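Local coordinates for DNA repair protein RAD7 (Saccharomyces cerevisiae, PDB 5ZB2), which takes part in global genome nucleotide excision repair, which removes damage from nontranscribing DNA, and binds the ubiquitin-ligase linker protein Elongin-C, at the interface of chains A and C and the interface of chains A and B. Residues are numbered along the deposited sequence; one frame, centred on the assembly and turned at random. Chains: chain A/B, DNA repair protein RAD7; chain C, Elongin-C.

Contact 1: the interface of chains A and C. Residues chain A 5-6, 8, 11-12; chain C 64, 67, 84, 86.
The phenol hydroxyl of C:Tyr64 gives a short hydrogen bond to the backbone carbonyl of A:Ser6, with OH 2.7 Å from O. It meets the carbonyl at a bent angle of 124° and is tilted 30° from the carbonyl plane, while the oxygen itself lies at the ring edge, in the plane of the tyrosine. The same ring is used a second time: A:Leu8 at the start of helix 8-41 sets its CB over the centre of one face, 3.7 Å from the centroid, in a CH-pi contact. CG of A:Leu8 is anti to the backbone N (chi1 179°), which carries the branch past the ring so that CD1 lies 4.1 Å from CE2 of C:Phe84. A tyrosine suits this place because it joins a flat apolar face to a donor at its tip. An alanine here would probably leave the A:Ser6 carbonyl without this donor and open a gap beneath A:Leu8. Further along the helix, A:Leu11 packs its CB 3.4 Å from CD1 of C:Ile86, a slender tip that also touches SG of A:Cys12. CD1 of A:Leu11 turns to CB of C:Phe84, 3.8 Å away. On the other flank, CG1 of A:Val5 rests 4.0 Å from CE2 of C:Tyr67. The site thus fixes the start of the long helix in this C-terminal fragment of Rad7, and the loop residues ahead of it, against Elongin-C.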
# COMPACT_ATOMS: atom_id res chain seq x y z
N VAL A 5 -11.51 -36.05 -6.95
CA VAL A 5 -12.32 -35.49 -5.88
C VAL A 5 -11.47 -34.50 -5.11
O VAL A 5 -10.36 -34.83 -4.67
CB VAL A 5 -12.87 -36.58 -4.96
CG1 VAL A 5 -13.66 -35.98 -3.80
CG2 VAL A 5 -13.75 -37.55 -5.75
N SER A 6 -11.99 -33.28 -4.92
CA SER A 6 -11.25 -32.26 -4.20
C SER A 6 -11.03 -32.67 -2.75
O SER A 6 -11.94 -33.18 -2.09
CB SER A 6 -12.00 -30.92 -4.27
OG SER A 6 -12.16 -30.49 -5.61
N LEU A 8 -10.58 -32.49 1.28
CA LEU A 8 -11.33 -31.77 2.30
C LEU A 8 -10.65 -30.46 2.68
O LEU A 8 -11.32 -29.49 3.05
CB LEU A 8 -11.52 -32.64 3.54
CG LEU A 8 -12.28 -31.99 4.70
CD1 LEU A 8 -13.66 -31.50 4.26
CD2 LEU A 8 -12.41 -32.96 5.86
N LEU A 11 -11.66 -27.89 0.12
CA LEU A 11 -13.06 -27.51 0.27
C LEU A 11 -13.24 -26.53 1.43
O LEU A 11 -13.98 -25.55 1.31
CB LEU A 11 -13.93 -28.75 0.46
CG LEU A 11 -13.93 -29.76 -0.68
CD1 LEU A 11 -14.79 -30.96 -0.32
CD2 LEU A 11 -14.42 -29.12 -1.98
N CYS A 12 -12.58 -26.79 2.56
CA CYS A 12 -12.63 -25.85 3.67
C CYS A 12 -12.05 -24.50 3.27
O CYS A 12 -12.56 -23.45 3.66
CB CYS A 12 -11.89 -26.42 4.88
SG CYS A 12 -12.68 -27.87 5.63
N TYR C 64 -16.98 -36.99 5.03
CA TYR C 64 -16.18 -36.75 3.83
C TYR C 64 -15.50 -38.02 3.35
O TYR C 64 -15.46 -38.29 2.14
CB TYR C 64 -15.13 -35.66 4.09
CG TYR C 64 -14.16 -35.52 2.94
CD1 TYR C 64 -14.48 -34.76 1.83
CD2 TYR C 64 -12.94 -36.19 2.94
CE1 TYR C 64 -13.61 -34.64 0.76
CE2 TYR C 64 -12.06 -36.08 1.88
CZ TYR C 64 -12.40 -35.30 0.79
OH TYR C 64 -11.53 -35.19 -0.27
N TYR C 67 -17.92 -39.99 1.60
CA TYR C 67 -18.17 -39.21 0.39
C TYR C 67 -17.03 -39.36 -0.61
O TYR C 67 -17.26 -39.39 -1.82
CB TYR C 67 -18.37 -37.74 0.76
CG TYR C 67 -18.29 -36.79 -0.41
CD1 TYR C 67 -19.40 -36.53 -1.20
CD2 TYR C 67 -17.10 -36.14 -0.72
CE1 TYR C 67 -19.32 -35.65 -2.27
CE2 TYR C 67 -17.01 -35.26 -1.78
CZ TYR C 67 -18.13 -35.02 -2.56
OH TYR C 67 -18.05 -34.15 -3.62
N PHE C 84 -19.72 -31.32 -1.43
CA PHE C 84 -19.68 -31.64 -0.01
C PHE C 84 -19.92 -30.36 0.78
O PHE C 84 -19.08 -29.46 0.79
CB PHE C 84 -18.34 -32.27 0.36
CG PHE C 84 -18.26 -32.73 1.79
CD1 PHE C 84 -18.66 -34.00 2.14
CD2 PHE C 84 -17.77 -31.88 2.77
CE1 PHE C 84 -18.59 -34.42 3.45
CE2 PHE C 84 -17.70 -32.30 4.08
CZ PHE C 84 -18.11 -33.57 4.43
N ILE C 86 -20.07 -27.79 3.74
CA ILE C 86 -19.23 -27.54 4.91
C ILE C 86 -19.84 -26.37 5.69
O ILE C 86 -19.84 -25.24 5.18
CB ILE C 86 -17.78 -27.25 4.51
CG1 ILE C 86 -17.15 -28.51 3.90
CG2 ILE C 86 -16.97 -26.76 5.71
CD1 ILE C 86 -15.74 -28.32 3.37

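Contact 2: the interface of chains A and C. Residues chain A 8-9, 12-13, 16; chain C 86, 91, 94-95, 98.
The thiol of A:Cys12 presses into C:Leu94, its SG 3.5 Å from CG, at the middle of a BC box, the helical Elongin-C-binding motif, with A:Leu8, A:Cys12 and A:Ile16 at apolar positions one turn apart. SG is anti to the carbonyl carbon (chi1 -68°), which points it at the leucine branch; the thiol also makes a weak hydrogen bond back to the A:Leu8 carbonyl oxygen. A small, polarisable sulfur suits a seat so near a neighbouring helix, where CB of A:Cys12 is 3.8 Å from CB of C:Leu95. One turn earlier, A:Leu8 crosses C:Leu94 at about a right angle and sets CG 3.7 Å from CB of C:Ala98, whose short side chain lets helix 91-101 come close. C:Leu95 spreads its two methyls: CD1 lies against the backbone of A:Gln9, with CA 4.0 Å away, and CD2 reaches CD1 of A:Ile16 at 3.8 Å. Outward, the polar rim begins. CG1 of A:Ile16 meets CB of C:Ser91 at 3.7 Å, the serine hydroxyl lying just beside it. At the opposite end A:Gln9 lays its CG 3.5 Å from CB of C:Ala98, its aliphatic stem packing on the alanine methyl while the amide continues past the C:Ala98 carbonyl without bonding to it.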
# COMPACT_ATOMS: atom_id res chain seq x y z
N LEU A 8 -10.58 -32.49 1.28
CA LEU A 8 -11.33 -31.77 2.30
C LEU A 8 -10.65 -30.46 2.68
O LEU A 8 -11.32 -29.49 3.05
CB LEU A 8 -11.52 -32.64 3.54
CG LEU A 8 -12.28 -31.99 4.70
CD1 LEU A 8 -13.66 -31.50 4.26
CD2 LEU A 8 -12.41 -32.96 5.86
N GLN A 9 -9.32 -30.42 2.62
CA GLN A 9 -8.60 -29.18 2.89
C GLN A 9 -8.98 -28.10 1.88
O GLN A 9 -9.29 -26.96 2.25
CB GLN A 9 -7.09 -29.42 2.88
CG GLN A 9 -6.61 -30.42 3.92
CD GLN A 9 -5.21 -30.94 3.62
OE1 GLN A 9 -5.04 -32.08 3.19
NE2 GLN A 9 -4.21 -30.10 3.85
N CYS A 12 -12.58 -26.79 2.56
CA CYS A 12 -12.63 -25.85 3.67
C CYS A 12 -12.05 -24.50 3.27
O CYS A 12 -12.56 -23.45 3.66
CB CYS A 12 -11.89 -26.42 4.88
SG CYS A 12 -12.68 -27.87 5.63
N ILE A 13 -10.96 -24.51 2.49
CA ILE A 13 -10.34 -23.26 2.07
C ILE A 13 -11.29 -22.46 1.18
O ILE A 13 -11.38 -21.24 1.30
CB ILE A 13 -8.99 -23.55 1.37
CG1 ILE A 13 -7.98 -24.03 2.42
CG2 ILE A 13 -8.48 -22.31 0.64
CD1 ILE A 13 -6.66 -24.51 1.84
N ILE A 16 -13.86 -20.91 3.48
CA ILE A 16 -13.26 -19.80 4.20
C ILE A 16 -13.11 -18.59 3.29
O ILE A 16 -13.54 -17.48 3.62
CB ILE A 16 -11.90 -20.22 4.80
CG1 ILE A 16 -12.11 -21.30 5.87
CG2 ILE A 16 -11.17 -19.01 5.38
CD1 ILE A 16 -10.84 -21.96 6.34
N ILE C 86 -20.07 -27.79 3.74
CA ILE C 86 -19.23 -27.54 4.91
C ILE C 86 -19.84 -26.37 5.69
O ILE C 86 -19.84 -25.24 5.18
CB ILE C 86 -17.78 -27.25 4.51
CG1 ILE C 86 -17.15 -28.51 3.90
CG2 ILE C 86 -16.97 -26.76 5.71
CD1 ILE C 86 -15.74 -28.32 3.37
N SER C 91 -15.65 -24.11 9.60
CA SER C 91 -14.73 -24.19 8.47
C SER C 91 -13.27 -24.18 8.93
O SER C 91 -12.45 -24.93 8.41
CB SER C 91 -15.00 -23.05 7.49
OG SER C 91 -14.97 -21.79 8.14
N LEU C 94 -12.44 -27.47 10.95
CA LEU C 94 -12.45 -28.60 10.03
C LEU C 94 -11.23 -28.59 9.12
O LEU C 94 -10.72 -29.66 8.76
CB LEU C 94 -13.74 -28.60 9.19
CG LEU C 94 -13.95 -29.81 8.28
CD1 LEU C 94 -13.95 -31.11 9.08
CD2 LEU C 94 -15.24 -29.68 7.49
N LEU C 95 -10.75 -27.41 8.73
CA LEU C 95 -9.52 -27.34 7.94
C LEU C 95 -8.35 -27.96 8.70
O LEU C 95 -7.57 -28.74 8.14
CB LEU C 95 -9.21 -25.89 7.56
CG LEU C 95 -7.84 -25.64 6.92
CD1 LEU C 95 -7.64 -26.50 5.68
CD2 LEU C 95 -7.69 -24.17 6.57
N ALA C 98 -8.65 -31.73 8.65
CA ALA C 98 -8.30 -32.28 7.35
C ALA C 98 -6.80 -32.27 7.14
O ALA C 98 -6.24 -33.20 6.54
CB ALA C 98 -9.00 -31.50 6.24

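Contact 3: the interface of chains A and B. Residues chain A 9-10, 13; chain B 57, 60, 62.
This patch belongs to a two-fold symmetric contact between two copies of Rad7, in which helix 8-41 of one chain lies on the helix 50-59 region of the other; it helps hold the deposited assembly together, though the coordinates alone do not show that the pair forms in the cell. A:Ile13 carries the contact. Its CD1 tip comes to 3.3 Å from CB of B:Asn60, a tight fit, and to 3.7 Å from CB of B:Ala62. CG1 is anti to the carbonyl carbon (chi1 -71°), which sends CD1 outward to these two residues, while the other branch, CG2, also packs on the alanine methyl at 3.8 Å. A branched isoleucine suits the place by offering two arms to the neighbouring chain, and the small alanine lets both approach. From the helical side, CD2 of B:Leu57 closes on CG1 of A:Ile13 at 4.1 Å. The polar neighbours form no bond here. The side-chain amides of A:Gln9 and B:Asn60 stand nearly perpendicular, their planes 85° apart, and NE2 faces ND2 at 3.3 Å, two donors as modelled, so one amide may be flipped. For Rad7, the site gives the flank beside the helix's Elongin-C face a largely carbon-to-carbon contact with a second copy in this assembly.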
# COMPACT_ATOMS: atom_id res chain seq x y z
N GLN A 9 -9.32 -30.42 2.62
CA GLN A 9 -8.60 -29.18 2.89
C GLN A 9 -8.98 -28.10 1.88
O GLN A 9 -9.29 -26.96 2.25
CB GLN A 9 -7.09 -29.42 2.88
CG GLN A 9 -6.61 -30.42 3.92
CD GLN A 9 -5.21 -30.94 3.62
OE1 GLN A 9 -5.04 -32.08 3.19
NE2 GLN A 9 -4.21 -30.10 3.85
N SER A 10 -8.95 -28.45 0.60
CA SER A 10 -9.32 -27.49 -0.44
C SER A 10 -10.74 -27.00 -0.26
O SER A 10 -11.03 -25.81 -0.45
CB SER A 10 -9.14 -28.13 -1.82
OG SER A 10 -9.53 -27.24 -2.84
N ILE A 13 -10.96 -24.51 2.49
CA ILE A 13 -10.34 -23.26 2.07
C ILE A 13 -11.29 -22.46 1.18
O ILE A 13 -11.38 -21.24 1.30
CB ILE A 13 -8.99 -23.55 1.37
CG1 ILE A 13 -7.98 -24.03 2.42
CG2 ILE A 13 -8.48 -22.31 0.64
CD1 ILE A 13 -6.66 -24.51 1.84
N LEU B 57 -2.85 -23.47 5.45
CA LEU B 57 -2.96 -22.61 4.27
C LEU B 57 -1.69 -22.69 3.42
O LEU B 57 -1.76 -22.83 2.20
CB LEU B 57 -3.25 -21.17 4.70
CG LEU B 57 -4.59 -20.96 5.40
CD1 LEU B 57 -4.70 -19.56 5.96
CD2 LEU B 57 -5.76 -21.25 4.45
N ASN B 60 -1.36 -25.68 1.24
CA ASN B 60 -2.32 -25.65 0.14
C ASN B 60 -2.13 -24.45 -0.78
O ASN B 60 -3.03 -24.14 -1.56
CB ASN B 60 -3.75 -25.66 0.69
CG ASN B 60 -4.11 -26.98 1.35
OD1 ASN B 60 -4.49 -27.93 0.67
ND2 ASN B 60 -3.98 -27.04 2.67
N ALA B 62 -2.48 -21.51 -0.21
CA ALA B 62 -3.67 -20.71 0.03
C ALA B 62 -3.40 -19.50 0.91
O ALA B 62 -4.35 -18.82 1.32
CB ALA B 62 -4.77 -21.57 0.65

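All three contacts use the first turns of helix 8-41 in chain A; contact 1 also takes in residues just ahead of it. Contact 1 and contact 2 are about 7 Å apart between the centres of their C-alpha atoms and share A:Leu8, A:Cys12 and C:Ile86, so they form one continuous Elongin-C surface. Contact 3 lies, on the same measure, about 7 Å from contact 2 and about 11 Å from contact 1; it shares A:Gln9 and A:Ile13 with contact 2. These two residues touch both chain C and chain B, and the helix is thus wedged between Elongin-C and a second, leucine-rich-repeat-bearing Rad7 copy, which may couple the two associations.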